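Local coordinates for protein DNA endonuclease i-cvui (Chlorella vulgaris, PDB 5A77) that probably serves intron homing as a LAGLIDADG endonuclease, seen here bound to magnesium and to the cleaved DNA target of a related enzyme, at residues 27-32 against 143-148; 34-39 against 117-122; 106-111 against 132-137. All blocks are in the same frame, centred on the assembly; numbering follows the deposited sequence.

Contact 1 (27-32 against 143-148); sequences AQIVSR and RTILAE. With nucleotides of chain F.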
loop_
_atom_site.group_PDB
_atom_site.type_symbol
_atom_site.label_atom_id
_atom_site.label_comp_id
_atom_site.label_asym_id
_atom_site.label_seq_id
_atom_site.Cartn_x
_atom_site.Cartn_y
_atom_site.Cartn_z
ATOM N N ALA B 27 -10.465 -14.729 -4.353
ATOM C CA ALA B 27 -11.422 -15.653 -4.925
ATOM C C ALA B 27 -12.008 -16.456 -3.784
ATOM O O ALA B 27 -11.303 -17.241 -3.138
ATOM C CB ALA B 27 -10.770 -16.550 -5.942
ATOM N N GLN B 28 -13.289 -16.228 -3.525
ATOM C CA GLN B 28 -14.004 -16.876 -2.434
ATOM C C GLN B 28 -15.090 -17.807 -2.939
ATOM O O GLN B 28 -15.732 -17.547 -3.956
ATOM C CB GLN B 28 -14.651 -15.841 -1.510
ATOM C CG GLN B 28 -13.800 -14.644 -1.246
ATOM C CD GLN B 28 -14.620 -13.407 -0.984
ATOM O OE1 GLN B 28 -14.690 -12.511 -1.826
ATOM N NE2 GLN B 28 -15.251 -13.350 0.189
ATOM N N ILE B 29 -15.299 -18.885 -2.200
ATOM C CA ILE B 29 -16.466 -19.721 -2.395
ATOM C C ILE B 29 -17.593 -19.232 -1.482
ATOM O O ILE B 29 -17.499 -19.370 -0.263
ATOM C CB ILE B 29 -16.147 -21.185 -2.096
ATOM C CG1 ILE B 29 -15.034 -21.665 -3.027
ATOM C CG2 ILE B 29 -17.397 -22.042 -2.255
ATOM C CD1 ILE B 29 -14.327 -22.922 -2.558
ATOM N N VAL B 30 -18.649 -18.648 -2.048
ATOM C CA VAL B 30 -19.765 -18.250 -1.208
ATOM C C VAL B 30 -20.954 -19.170 -1.419
ATOM O O VAL B 30 -21.276 -19.589 -2.544
ATOM C CB VAL B 30 -20.198 -16.773 -1.434
ATOM C CG1 VAL B 30 -18.988 -15.842 -1.383
ATOM C CG2 VAL B 30 -20.983 -16.594 -2.734
ATOM N N SER B 31 -21.585 -19.511 -0.305
ATOM C CA SER B 31 -22.791 -20.304 -0.331
ATOM C C SER B 31 -23.967 -19.420 -0.736
ATOM O O SER B 31 -24.187 -18.363 -0.156
ATOM C CB SER B 31 -23.039 -20.942 1.030
ATOM O OG SER B 31 -23.581 -19.986 1.919
ATOM N N ARG B 32 -24.697 -19.855 -1.756
ATOM C CA ARG B 32 -25.886 -19.170 -2.226
ATOM C C ARG B 32 -27.016 -20.202 -2.289
ATOM O O ARG B 32 -26.996 -21.096 -3.138
ATOM C CB ARG B 32 -25.647 -18.544 -3.597
ATOM C CG ARG B 32 -24.573 -17.482 -3.653
ATOM C CD ARG B 32 -24.915 -16.276 -2.790
ATOM N NE ARG B 32 -26.182 -15.665 -3.168
ATOM C CZ ARG B 32 -26.592 -14.471 -2.739
ATOM N NH1 ARG B 32 -25.821 -13.750 -1.925
ATOM N NH2 ARG B 32 -27.770 -13.990 -3.131
ATOM N N ARG B 143 -10.952 -18.054 6.461
ATOM C CA ARG B 143 -11.889 -18.805 5.615
ATOM C C ARG B 143 -12.124 -20.255 6.043
ATOM O O ARG B 143 -11.210 -21.037 6.181
ATOM C CB ARG B 143 -11.703 -18.569 4.088
ATOM C CG ARG B 143 -10.746 -19.443 3.306
ATOM C CD ARG B 143 -10.978 -19.379 1.788
ATOM N NE ARG B 143 -10.254 -18.309 1.110
ATOM C CZ ARG B 143 -10.260 -18.035 -0.193
ATOM N NH1 ARG B 143 -10.932 -18.734 -1.052
ATOM N NH2 ARG B 143 -9.570 -17.037 -0.646
ATOM N N THR B 144 -13.387 -20.549 6.313
ATOM C CA THR B 144 -13.876 -21.849 6.721
ATOM C C THR B 144 -14.277 -22.667 5.503
ATOM O O THR B 144 -14.144 -23.891 5.504
ATOM C CB THR B 144 -15.076 -21.710 7.668
ATOM O OG1 THR B 144 -16.177 -21.125 6.958
ATOM C CG2 THR B 144 -14.713 -20.818 8.854
ATOM N N ILE B 145 -14.728 -21.977 4.454
ATOM C CA ILE B 145 -15.382 -22.622 3.307
ATOM C C ILE B 145 -14.424 -23.019 2.151
ATOM O O ILE B 145 -13.948 -22.193 1.375
ATOM C CB ILE B 145 -16.517 -21.698 2.790
ATOM C CG1 ILE B 145 -17.436 -22.410 1.819
ATOM C CG2 ILE B 145 -15.994 -20.382 2.210
ATOM C CD1 ILE B 145 -18.770 -21.722 1.774
ATOM N N LEU B 146 -14.125 -24.307 2.046
ATOM C CA LEU B 146 -13.127 -24.760 1.079
ATOM C C LEU B 146 -13.731 -25.644 -0.010
ATOM O O LEU B 146 -14.920 -25.987 0.040
ATOM C CB LEU B 146 -12.009 -25.514 1.793
ATOM C CG LEU B 146 -11.085 -24.658 2.657
ATOM C CD1 LEU B 146 -10.892 -25.333 4.011
ATOM C CD2 LEU B 146 -9.754 -24.413 1.948
ATOM N N ALA B 147 -12.910 -25.999 -0.997
ATOM C CA ALA B 147 -13.358 -26.852 -2.093
ATOM C C ALA B 147 -13.961 -28.154 -1.583
ATOM O O ALA B 147 -14.995 -28.588 -2.093
ATOM C CB ALA B 147 -12.219 -27.145 -3.047
ATOM N N GLU B 148 -13.330 -28.761 -0.575
ATOM C CA GLU B 148 -13.805 -30.036 -0.021
ATOM C C GLU B 148 -15.270 -29.957 0.418
ATOM O O GLU B 148 -15.987 -30.959 0.382
ATOM C CB GLU B 148 -12.941 -30.475 1.167
ATOM C CG GLU B 148 -12.117 -31.750 0.958
ATOM C CD GLU B 148 -12.844 -32.861 0.184
ATOM O OE1 GLU B 148 -13.842 -33.425 0.693
ATOM O OE2 GLU B 148 -12.388 -33.199 -0.931
ATOM P P DG F 4 -15.311 -17.201 4.060
ATOM O OP1 DG F 4 -15.144 -18.604 4.493
ATOM O OP2 DG F 4 -15.420 -16.861 2.623
ATOM O "O5'" DG F 4 -16.616 -16.716 4.815
ATOM C "C5'" DG F 4 -16.670 -16.781 6.230
ATOM C "C4'" DG F 4 -17.847 -15.984 6.714
ATOM O "O4'" DG F 4 -17.645 -14.587 6.333
ATOM C "C3'" DG F 4 -19.179 -16.424 6.087
ATOM O "O3'" DG F 4 -20.229 -16.429 7.056
ATOM C "C2'" DG F 4 -19.426 -15.381 5.007
ATOM C "C1'" DG F 4 -18.755 -14.137 5.576
ATOM N N9 DG F 4 -18.317 -13.246 4.507
ATOM C C8 DG F 4 -17.533 -13.576 3.428
ATOM N N7 DG F 4 -17.356 -12.592 2.597
ATOM C C5 DG F 4 -18.084 -11.545 3.152
ATOM C C6 DG F 4 -18.278 -10.233 2.687
ATOM O O6 DG F 4 -17.819 -9.710 1.666
ATOM N N1 DG F 4 -19.096 -9.495 3.539
ATOM C C2 DG F 4 -19.659 -9.978 4.695
ATOM N N2 DG F 4 -20.424 -9.125 5.389
ATOM N N3 DG F 4 -19.480 -11.212 5.142
ATOM C C4 DG F 4 -18.692 -11.936 4.318
ATOM P P DC F 3 -9.571 -14.780 2.520
ATOM O OP1 DC F 3 -9.616 -15.951 3.420
ATOM O OP2 DC F 3 -8.687 -14.795 1.342
ATOM O "O5'" DC F 3 -11.032 -14.372 1.978
ATOM C "C5'" DC F 3 -12.195 -15.046 2.432
ATOM C "C4'" DC F 3 -12.495 -14.734 3.886
ATOM O "O4'" DC F 3 -12.214 -13.339 4.154
ATOM C "C3'" DC F 3 -13.948 -14.942 4.277
ATOM O "O3'" DC F 3 -14.146 -16.297 4.715
ATOM C "C2'" DC F 3 -14.149 -13.943 5.411
ATOM C "C1'" DC F 3 -13.184 -12.807 5.041
ATOM N N1 DC F 3 -13.830 -11.593 4.390
ATOM C C2 DC F 3 -14.740 -10.812 5.115
ATOM O O2 DC F 3 -15.030 -11.140 6.271
ATOM N N3 DC F 3 -15.290 -9.717 4.521
ATOM C C4 DC F 3 -14.955 -9.398 3.274
ATOM N N4 DC F 3 -15.507 -8.313 2.741
ATOM C C5 DC F 3 -14.019 -10.171 2.523
ATOM C C6 DC F 3 -13.485 -11.245 3.115
ATOM P P DT F 7 -31.497 -7.812 4.712
ATOM O OP1 DT F 7 -32.000 -6.912 5.776
ATOM O OP2 DT F 7 -32.243 -9.042 4.363
ATOM O "O5'" DT F 7 -31.355 -6.938 3.387
ATOM C "C5'" DT F 7 -30.119 -6.304 3.103
ATOM C "C4'" DT F 7 -30.127 -5.732 1.702
ATOM O "O4'" DT F 7 -29.261 -6.511 0.826
ATOM C "C3'" DT F 7 -31.499 -5.703 1.034
ATOM O "O3'" DT F 7 -31.678 -4.434 0.435
ATOM C "C2'" DT F 7 -31.421 -6.844 -0.005
ATOM C "C1'" DT F 7 -29.945 -6.810 -0.378
ATOM N N1 DT F 7 -29.402 -8.088 -0.885
ATOM C C2 DT F 7 -28.710 -8.112 -2.083
ATOM O O2 DT F 7 -28.554 -7.135 -2.793
ATOM N N3 DT F 7 -28.211 -9.339 -2.428
ATOM C C4 DT F 7 -28.334 -10.519 -1.721
ATOM O O4 DT F 7 -27.854 -11.571 -2.122
ATOM C C5 DT F 7 -29.061 -10.423 -0.474
ATOM C C7 DT F 7 -29.251 -11.636 0.385
ATOM C C6 DT F 7 -29.544 -9.224 -0.117
#
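The guanidinium of R143 reaches across to the strand carbonyl of A27, meeting it with two of its nitrogens. NH1 makes the stronger bond, 2.6 Å to A27 O with the N-H bent to 143°, while NH2 adds a weak one to the same oxygen. The group lies edge-on, though A27 O is tilted somewhat from its plane. NH2 turns a second hydrogen to the backbone of the DNA, 3.1 Å from OP2 of DC3 of chain F. Arginine suits this place because its several N-H groups can serve a carbonyl and a phosphate at once.

Beyond it the contact turns apolar. The side chains of I29 and I145 cross obliquely, I29 CG2 lying 4.1 Å from I145 CG1. In I29, chi1 (-60°) sets CG1 beside the backbone N, and chi2 (161°) extends the chain to bring CD1 3.7 Å from A147 N. I145 wedges CG2 between I29 O and OP1 of DG4 of chain F, and T144 N donates to that phosphate oxygen over 3.2 Å. Past the end of the strand, R32 gives both NH2, at 2.6 Å, and NH1 to O4 of DT7 of chain F. R32 thus reads a base while the 143-145 loop holds phosphates, as in the DNA-binding antiparallel sheet of the LAGLIDADG fold.

Contact 2 (34-39 against 117-122); sequences DYLLKY and NTKDPS. With nucleotides of chain C.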
loop_
_atom_site.group_PDB
_atom_site.type_symbol
_atom_site.label_atom_id
_atom_site.label_comp_id
_atom_site.label_asym_id
_atom_site.label_seq_id
_atom_site.Cartn_x
_atom_site.Cartn_y
_atom_site.Cartn_z
ATOM N N ASP B 34 -30.070 -20.254 -3.178
ATOM C CA ASP B 34 -30.965 -20.315 -4.330
ATOM C C ASP B 34 -30.252 -20.868 -5.566
ATOM O O ASP B 34 -30.879 -21.052 -6.617
ATOM C CB ASP B 34 -31.575 -18.932 -4.642
ATOM C CG ASP B 34 -30.590 -17.785 -4.444
ATOM O OD1 ASP B 34 -29.427 -17.904 -4.897
ATOM O OD2 ASP B 34 -30.993 -16.746 -3.867
ATOM N N TYR B 35 -28.952 -21.130 -5.438
ATOM C CA TYR B 35 -28.167 -21.746 -6.514
ATOM C C TYR B 35 -28.471 -23.235 -6.608
ATOM O O TYR B 35 -28.601 -23.908 -5.580
ATOM C CB TYR B 35 -26.661 -21.558 -6.282
ATOM C CG TYR B 35 -26.020 -20.326 -6.896
ATOM C CD1 TYR B 35 -26.575 -19.058 -6.722
ATOM C CD2 TYR B 35 -24.818 -20.429 -7.605
ATOM C CE1 TYR B 35 -25.966 -17.922 -7.262
ATOM C CE2 TYR B 35 -24.204 -19.306 -8.154
ATOM C CZ TYR B 35 -24.781 -18.050 -7.972
ATOM O OH TYR B 35 -24.178 -16.937 -8.514
ATOM N N LEU B 36 -28.578 -23.745 -7.836
ATOM C CA LEU B 36 -28.739 -25.190 -8.074
ATOM C C LEU B 36 -27.659 -26.003 -7.379
ATOM O O LEU B 36 -27.967 -26.954 -6.670
ATOM C CB LEU B 36 -28.727 -25.507 -9.572
ATOM C CG LEU B 36 -30.025 -26.176 -10.033
ATOM C CD1 LEU B 36 -31.196 -25.277 -9.728
ATOM C CD2 LEU B 36 -30.003 -26.537 -11.505
ATOM N N LEU B 37 -26.402 -25.602 -7.577
ATOM C CA LEU B 37 -25.225 -26.246 -6.970
ATOM C C LEU B 37 -24.779 -25.597 -5.654
ATOM O O LEU B 37 -23.655 -25.805 -5.218
ATOM C CB LEU B 37 -24.047 -26.224 -7.948
ATOM C CG LEU B 37 -24.381 -26.575 -9.396
ATOM C CD1 LEU B 37 -23.180 -26.374 -10.293
ATOM C CD2 LEU B 37 -24.862 -27.992 -9.464
ATOM N N LYS B 38 -25.637 -24.771 -5.055
ATOM C CA LYS B 38 -25.401 -24.226 -3.708
ATOM C C LYS B 38 -24.201 -23.274 -3.540
ATOM O O LYS B 38 -24.100 -22.598 -2.512
ATOM C CB LYS B 38 -25.242 -25.380 -2.705
ATOM C CG LYS B 38 -26.471 -26.242 -2.546
ATOM C CD LYS B 38 -27.619 -25.436 -1.975
ATOM C CE LYS B 38 -28.943 -26.183 -2.094
ATOM N NZ LYS B 38 -30.049 -25.356 -1.532
ATOM N N TYR B 39 -23.289 -23.221 -4.510
ATOM C CA TYR B 39 -22.099 -22.383 -4.341
ATOM C C TYR B 39 -21.737 -21.552 -5.565
ATOM O O TYR B 39 -21.921 -21.967 -6.710
ATOM C CB TYR B 39 -20.876 -23.238 -3.943
ATOM C CG TYR B 39 -20.954 -23.836 -2.554
ATOM C CD1 TYR B 39 -20.642 -23.083 -1.434
ATOM C CD2 TYR B 39 -21.344 -25.150 -2.363
ATOM C CE1 TYR B 39 -20.711 -23.625 -0.164
ATOM C CE2 TYR B 39 -21.415 -25.703 -1.095
ATOM C CZ TYR B 39 -21.097 -24.934 -0.001
ATOM O OH TYR B 39 -21.169 -25.477 1.262
ATOM N N ASN B 117 -18.979 -21.275 -17.518
ATOM C CA ASN B 117 -19.420 -22.656 -17.603
ATOM C C ASN B 117 -19.655 -23.292 -16.240
ATOM O O ASN B 117 -19.714 -24.514 -16.121
ATOM C CB ASN B 117 -18.398 -23.465 -18.404
ATOM C CG ASN B 117 -18.032 -22.784 -19.714
ATOM O OD1 ASN B 117 -18.861 -22.098 -20.325
ATOM N ND2 ASN B 117 -16.788 -22.954 -20.143
ATOM N N THR B 118 -19.823 -22.465 -15.214
ATOM C CA THR B 118 -19.817 -22.987 -13.852
ATOM C C THR B 118 -21.150 -23.667 -13.470
ATOM O O THR B 118 -21.339 -24.086 -12.327
ATOM C CB THR B 118 -19.503 -21.886 -12.828
ATOM O OG1 THR B 118 -19.337 -22.491 -11.546
ATOM C CG2 THR B 118 -20.657 -20.897 -12.741
ATOM N N LYS B 119 -22.068 -23.782 -14.420
ATOM C CA LYS B 119 -23.283 -24.557 -14.180
ATOM C C LYS B 119 -22.999 -26.068 -14.277
ATOM O O LYS B 119 -23.719 -26.890 -13.705
ATOM C CB LYS B 119 -24.398 -24.140 -15.147
ATOM C CG LYS B 119 -25.582 -23.432 -14.454
ATOM C CD LYS B 119 -25.990 -24.204 -13.188
ATOM C CE LYS B 119 -26.440 -25.644 -13.557
ATOM N NZ LYS B 119 -26.976 -26.522 -12.471
ATOM N N ASP B 120 -21.923 -26.424 -14.974
ATOM C CA ASP B 120 -21.377 -27.784 -14.952
ATOM C C ASP B 120 -20.690 -28.064 -13.598
ATOM O O ASP B 120 -19.754 -27.375 -13.235
ATOM C CB ASP B 120 -20.388 -27.965 -16.115
ATOM C CG ASP B 120 -19.765 -29.347 -16.154
ATOM O OD1 ASP B 120 -20.306 -30.262 -15.505
ATOM O OD2 ASP B 120 -18.720 -29.528 -16.819
ATOM N N PRO B 121 -21.161 -29.080 -12.853
ATOM C CA PRO B 121 -20.660 -29.427 -11.515
ATOM C C PRO B 121 -19.165 -29.774 -11.457
ATOM O O PRO B 121 -18.535 -29.589 -10.411
ATOM C CB PRO B 121 -21.490 -30.649 -11.133
ATOM C CG PRO B 121 -22.723 -30.541 -11.944
ATOM C CD PRO B 121 -22.317 -29.908 -13.235
ATOM N N SER B 122 -18.601 -30.279 -12.549
ATOM C CA SER B 122 -17.162 -30.515 -12.572
ATOM C C SER B 122 -16.430 -29.207 -12.871
ATOM O O SER B 122 -15.303 -29.003 -12.419
ATOM C CB SER B 122 -16.797 -31.594 -13.597
ATOM O OG SER B 122 -17.136 -31.192 -14.916
ATOM P P DC C 2 -28.628 -21.857 -11.350
ATOM O OP1 DC C 2 -28.676 -22.907 -12.394
ATOM O OP2 DC C 2 -28.136 -22.166 -9.984
ATOM O "O5'" DC C 2 -27.808 -20.630 -11.967
ATOM C "C5'" DC C 2 -27.248 -19.627 -11.121
ATOM C "C4'" DC C 2 -27.157 -18.305 -11.855
ATOM O "O4'" DC C 2 -28.343 -17.524 -11.556
ATOM C "C3'" DC C 2 -25.954 -17.444 -11.473
ATOM O "O3'" DC C 2 -25.279 -16.939 -12.634
ATOM C "C2'" DC C 2 -26.544 -16.311 -10.629
ATOM C "C1'" DC C 2 -27.997 -16.250 -11.073
ATOM N N1 DC C 2 -28.906 -15.895 -9.942
ATOM C C2 DC C 2 -29.374 -14.594 -9.832
ATOM O O2 DC C 2 -29.065 -13.767 -10.705
ATOM N N3 DC C 2 -30.174 -14.274 -8.784
ATOM C C4 DC C 2 -30.473 -15.194 -7.863
ATOM N N4 DC C 2 -31.270 -14.833 -6.846
ATOM C C5 DC C 2 -29.988 -16.526 -7.955
ATOM C C6 DC C 2 -29.204 -16.826 -8.992
ATOM O "O5'" DT C 1 -33.373 -21.128 -8.059
ATOM C "C5'" DT C 1 -33.057 -22.134 -9.040
ATOM C "C4'" DT C 1 -32.303 -21.540 -10.223
ATOM O "O4'" DT C 1 -32.882 -20.254 -10.575
ATOM C "C3'" DT C 1 -30.809 -21.252 -9.986
ATOM O "O3'" DT C 1 -30.124 -21.293 -11.236
ATOM C "C2'" DT C 1 -30.846 -19.829 -9.455
ATOM C "C1'" DT C 1 -31.891 -19.238 -10.400
ATOM N N1 DT C 1 -32.557 -18.003 -9.916
ATOM C C2 DT C 1 -32.462 -16.865 -10.676
ATOM O O2 DT C 1 -31.829 -16.816 -11.721
ATOM N N3 DT C 1 -33.137 -15.773 -10.170
ATOM C C4 DT C 1 -33.883 -15.725 -9.003
ATOM O O4 DT C 1 -34.447 -14.709 -8.624
ATOM C C5 DT C 1 -33.940 -16.957 -8.253
ATOM C C7 DT C 1 -34.720 -17.021 -6.971
ATOM C C6 DT C 1 -33.281 -18.026 -8.742
ATOM P P DA C 3 -23.699 -16.626 -12.561
ATOM O OP1 DA C 3 -23.285 -16.334 -13.956
ATOM O OP2 DA C 3 -23.079 -17.676 -11.727
ATOM O "O5'" DA C 3 -23.564 -15.265 -11.699
ATOM C "C5'" DA C 3 -23.801 -14.009 -12.328
ATOM C "C4'" DA C 3 -23.743 -12.858 -11.339
ATOM O "O4'" DA C 3 -24.974 -12.783 -10.568
ATOM C "C3'" DA C 3 -22.610 -12.915 -10.302
ATOM O "O3'" DA C 3 -22.150 -11.603 -10.106
ATOM C "C2'" DA C 3 -23.354 -13.395 -9.059
ATOM C "C1'" DA C 3 -24.616 -12.572 -9.230
ATOM N N9 DA C 3 -25.721 -12.918 -8.339
ATOM C C8 DA C 3 -26.018 -14.146 -7.813
ATOM N N7 DA C 3 -27.063 -14.145 -7.018
ATOM C C5 DA C 3 -27.477 -12.816 -7.015
ATOM C C6 DA C 3 -28.547 -12.149 -6.372
ATOM N N6 DA C 3 -29.414 -12.761 -5.557
ATOM N N1 DA C 3 -28.682 -10.814 -6.591
ATOM C C2 DA C 3 -27.802 -10.196 -7.396
ATOM N N3 DA C 3 -26.758 -10.719 -8.056
ATOM C C4 DA C 3 -26.655 -12.048 -7.822
#
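L37 lays its CD1 methyl over the backbone of the turn at 117-120, 3.5 Å from K119 O and 3.6 Å from T118 O. In this LAGLIDADG fold the hairpin loop between strands 23-31 and 39-50 meets the connection into helix 121-135, and the two methyls of leucine let one residue touch the turn carbonyls with CD1 and P121 with CD2. The side chains of L37 and P121 meet at about a right angle, CD2 lying 4.2 Å from P121 CG. Proline has no N-H to donate, which generally suits it to the start of a helix; D120 just before it is the N-cap, with weak bonds from S122 N and S122 OG.

K119 bends at chi2 and chi3 to lie obliquely across both leucines, and NZ comes 3.2 Å from L36 CD2. K119 CD lies 3.1 Å from OP1 of DC2 of chain C, and the nearby ammonium would probably favour the phosphate electrostatically. Y35 begins the type I turn that presents the loop, and one face of its ring sits under C5' of DC2 of chain C. The backbone finishes the phosphate contact: L36 N donates to OP2 of DC2 of chain C over 2.7 Å, nearly straight at 167°.

Contact 3 (106-111 against 132-137); sequences KLVLQI and DKVGLL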
loop_
_atom_site.group_PDB
_atom_site.type_symbol
_atom_site.label_atom_id
_atom_site.label_comp_id
_atom_site.label_asym_id
_atom_site.label_seq_id
_atom_site.Cartn_x
_atom_site.Cartn_y
_atom_site.Cartn_z
ATOM N N LYS B 106 -3.121 -13.849 -11.836
ATOM C CA LYS B 106 -3.079 -14.881 -12.861
ATOM C C LYS B 106 -4.030 -16.034 -12.533
ATOM O O LYS B 106 -4.725 -16.559 -13.417
ATOM C CB LYS B 106 -1.649 -15.390 -13.026
ATOM C CG LYS B 106 -1.155 -15.373 -14.463
ATOM C CD LYS B 106 -0.951 -13.957 -14.977
ATOM C CE LYS B 106 -0.564 -13.957 -16.456
ATOM N NZ LYS B 106 -1.652 -14.518 -17.310
ATOM N N LEU B 107 -4.073 -16.421 -11.261
ATOM C CA LEU B 107 -4.996 -17.467 -10.838
ATOM C C LEU B 107 -6.438 -17.018 -11.060
ATOM O O LEU B 107 -7.220 -17.731 -11.687
ATOM C CB LEU B 107 -4.759 -17.841 -9.372
ATOM C CG LEU B 107 -3.473 -18.645 -9.140
ATOM C CD1 LEU B 107 -3.338 -19.077 -7.688
ATOM C CD2 LEU B 107 -3.414 -19.856 -10.054
ATOM N N VAL B 108 -6.774 -15.826 -10.574
ATOM C CA VAL B 108 -8.113 -15.260 -10.749
ATOM C C VAL B 108 -8.508 -15.140 -12.230
ATOM O O VAL B 108 -9.670 -15.348 -12.584
ATOM C CB VAL B 108 -8.228 -13.883 -10.055
ATOM C CG1 VAL B 108 -9.519 -13.174 -10.463
ATOM C CG2 VAL B 108 -8.183 -14.057 -8.539
ATOM N N LEU B 109 -7.551 -14.854 -13.106
ATOM C CA LEU B 109 -7.852 -14.867 -14.534
ATOM C C LEU B 109 -8.105 -16.289 -15.068
ATOM O O LEU B 109 -8.883 -16.460 -16.011
ATOM C CB LEU B 109 -6.736 -14.203 -15.332
ATOM C CG LEU B 109 -6.692 -12.684 -15.165
ATOM C CD1 LEU B 109 -5.578 -12.064 -15.979
ATOM C CD2 LEU B 109 -8.044 -12.067 -15.532
ATOM N N GLN B 110 -7.458 -17.302 -14.482
ATOM C CA GLN B 110 -7.756 -18.682 -14.855
ATOM C C GLN B 110 -9.151 -19.060 -14.364
ATOM O O GLN B 110 -9.856 -19.852 -15.012
ATOM C CB GLN B 110 -6.712 -19.667 -14.297
ATOM C CG GLN B 110 -5.424 -19.772 -15.116
ATOM C CD GLN B 110 -5.692 -19.928 -16.597
ATOM O OE1 GLN B 110 -6.550 -20.704 -16.996
ATOM N NE2 GLN B 110 -4.970 -19.181 -17.420
ATOM N N ILE B 111 -9.553 -18.496 -13.222
ATOM C CA ILE B 111 -10.910 -18.729 -12.717
ATOM C C ILE B 111 -11.982 -18.044 -13.561
ATOM O O ILE B 111 -13.050 -18.602 -13.792
ATOM C CB ILE B 111 -11.088 -18.246 -11.272
ATOM C CG1 ILE B 111 -10.092 -18.931 -10.339
ATOM C CG2 ILE B 111 -12.526 -18.484 -10.804
ATOM C CD1 ILE B 111 -10.365 -18.645 -8.872
ATOM N N ASP B 132 -9.099 -22.045 -3.568
ATOM C CA ASP B 132 -8.259 -22.338 -2.407
ATOM C C ASP B 132 -6.808 -22.010 -2.652
ATOM O O ASP B 132 -6.089 -21.680 -1.710
ATOM C CB ASP B 132 -8.353 -23.803 -1.983
ATOM C CG ASP B 132 -9.773 -24.261 -1.766
ATOM O OD1 ASP B 132 -10.668 -23.393 -1.590
ATOM O OD2 ASP B 132 -9.978 -25.500 -1.752
ATOM N N LYS B 133 -6.367 -22.114 -3.900
ATOM C CA LYS B 133 -4.973 -21.801 -4.200
ATOM C C LYS B 133 -4.692 -20.309 -4.110
ATOM O O LYS B 133 -3.621 -19.913 -3.642
ATOM C CB LYS B 133 -4.570 -22.311 -5.573
ATOM C CG LYS B 133 -3.694 -23.532 -5.493
ATOM C CD LYS B 133 -2.961 -23.747 -6.792
ATOM C CE LYS B 133 -1.961 -24.873 -6.678
ATOM N NZ LYS B 133 -0.996 -24.812 -7.816
ATOM N N VAL B 134 -5.643 -19.487 -4.562
ATOM C CA VAL B 134 -5.542 -18.053 -4.356
ATOM C C VAL B 134 -5.426 -17.812 -2.868
ATOM O O VAL B 134 -4.667 -16.951 -2.407
ATOM C CB VAL B 134 -6.754 -17.278 -4.873
ATOM C CG1 VAL B 134 -6.591 -15.778 -4.571
ATOM C CG2 VAL B 134 -6.976 -17.532 -6.376
ATOM N N GLY B 135 -6.179 -18.603 -2.116
ATOM C CA GLY B 135 -6.234 -18.447 -0.678
ATOM C C GLY B 135 -4.950 -18.700 0.086
ATOM O O GLY B 135 -4.687 -18.007 1.074
ATOM N N LEU B 136 -4.152 -19.669 -0.362
ATOM C CA LEU B 136 -2.857 -19.940 0.257
ATOM C C LEU B 136 -1.891 -18.741 0.114
ATOM O O LEU B 136 -0.803 -18.757 0.685
ATOM C CB LEU B 136 -2.237 -21.215 -0.345
ATOM C CG LEU B 136 -3.098 -22.484 -0.262
ATOM C CD1 LEU B 136 -2.572 -23.595 -1.160
ATOM C CD2 LEU B 136 -3.220 -22.962 1.180
ATOM N N LEU B 137 -2.299 -17.713 -0.636
ATOM C CA LEU B 137 -1.483 -16.518 -0.864
ATOM C C LEU B 137 -2.027 -15.274 -0.155
ATOM O O LEU B 137 -1.262 -14.502 0.427
ATOM C CB LEU B 137 -1.369 -16.235 -2.361
ATOM C CG LEU B 137 -1.149 -17.441 -3.277
ATOM C CD1 LEU B 137 -1.206 -17.025 -4.743
ATOM C CD2 LEU B 137 0.176 -18.103 -2.929
#
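L107 O takes two N-H groups of its own helix, I111 N at 2.9 Å and, weakly, Q110 N at 2.8 Å, so that carbonyl is satisfied within its own helix while the side chains turn to V134 and its neighbours. V134 CG2 is the centre of the meeting. It lies 3.7 Å from L107 CB and also touches V108 CG2, at 4.3 Å, and I111 CD1, at 4.4 Å, so that one methyl fits against a ridge made of two successive residues and one a turn further on. V134 suits the spot because it is short, and its branch at CB holds CG2 out, anti to the carbonyl carbon, against L107.

L107 reaches further. Its CD1, put in an extended course by chi2 of -176°, passes alongside the second helix, 4.0 Å from K133 C, and ends against L137 CD1 at 4.2 Å. K133 offers only its CB there, 4.1 Å from L107 CD1, and sends its charged end away, as suits an exposed lysine. V108 and I111 also rest on strand residues I25, A27 and V43, and V134 on A27, so both helices pack on one face of the antiparallel sheet of the LAGLIDADG fold. With no hydrogen bond crossing between them, the two segments are joined by dispersion and burial of methyl groups, interactions with little directional demand.

How the contacts relate
Contact 1 touches both others, its centre 13 Å from each, while contacts 2 and 3 are 19 Å apart between centres and do not touch. Y39 joins contact 1 to contact 2: its ring packs on I29 and I145, with CE1 3.3 Å from I145 CD1, and next to it R32 N bonds to K38 O at 2.9 Å. Toward contact 3, D132 OD2 accepts from A147 N at 3.1 Å, and A27 CB touches I111 CD1. Helix 121-135 supplies residues to contacts 2 and 3. Contacts 1 and 2 meet the DNA directly; contact 3 comes no nearer to it than about 5 Å between nearest atoms, its L137 side chain about 14 Å from a bound magnesium ion.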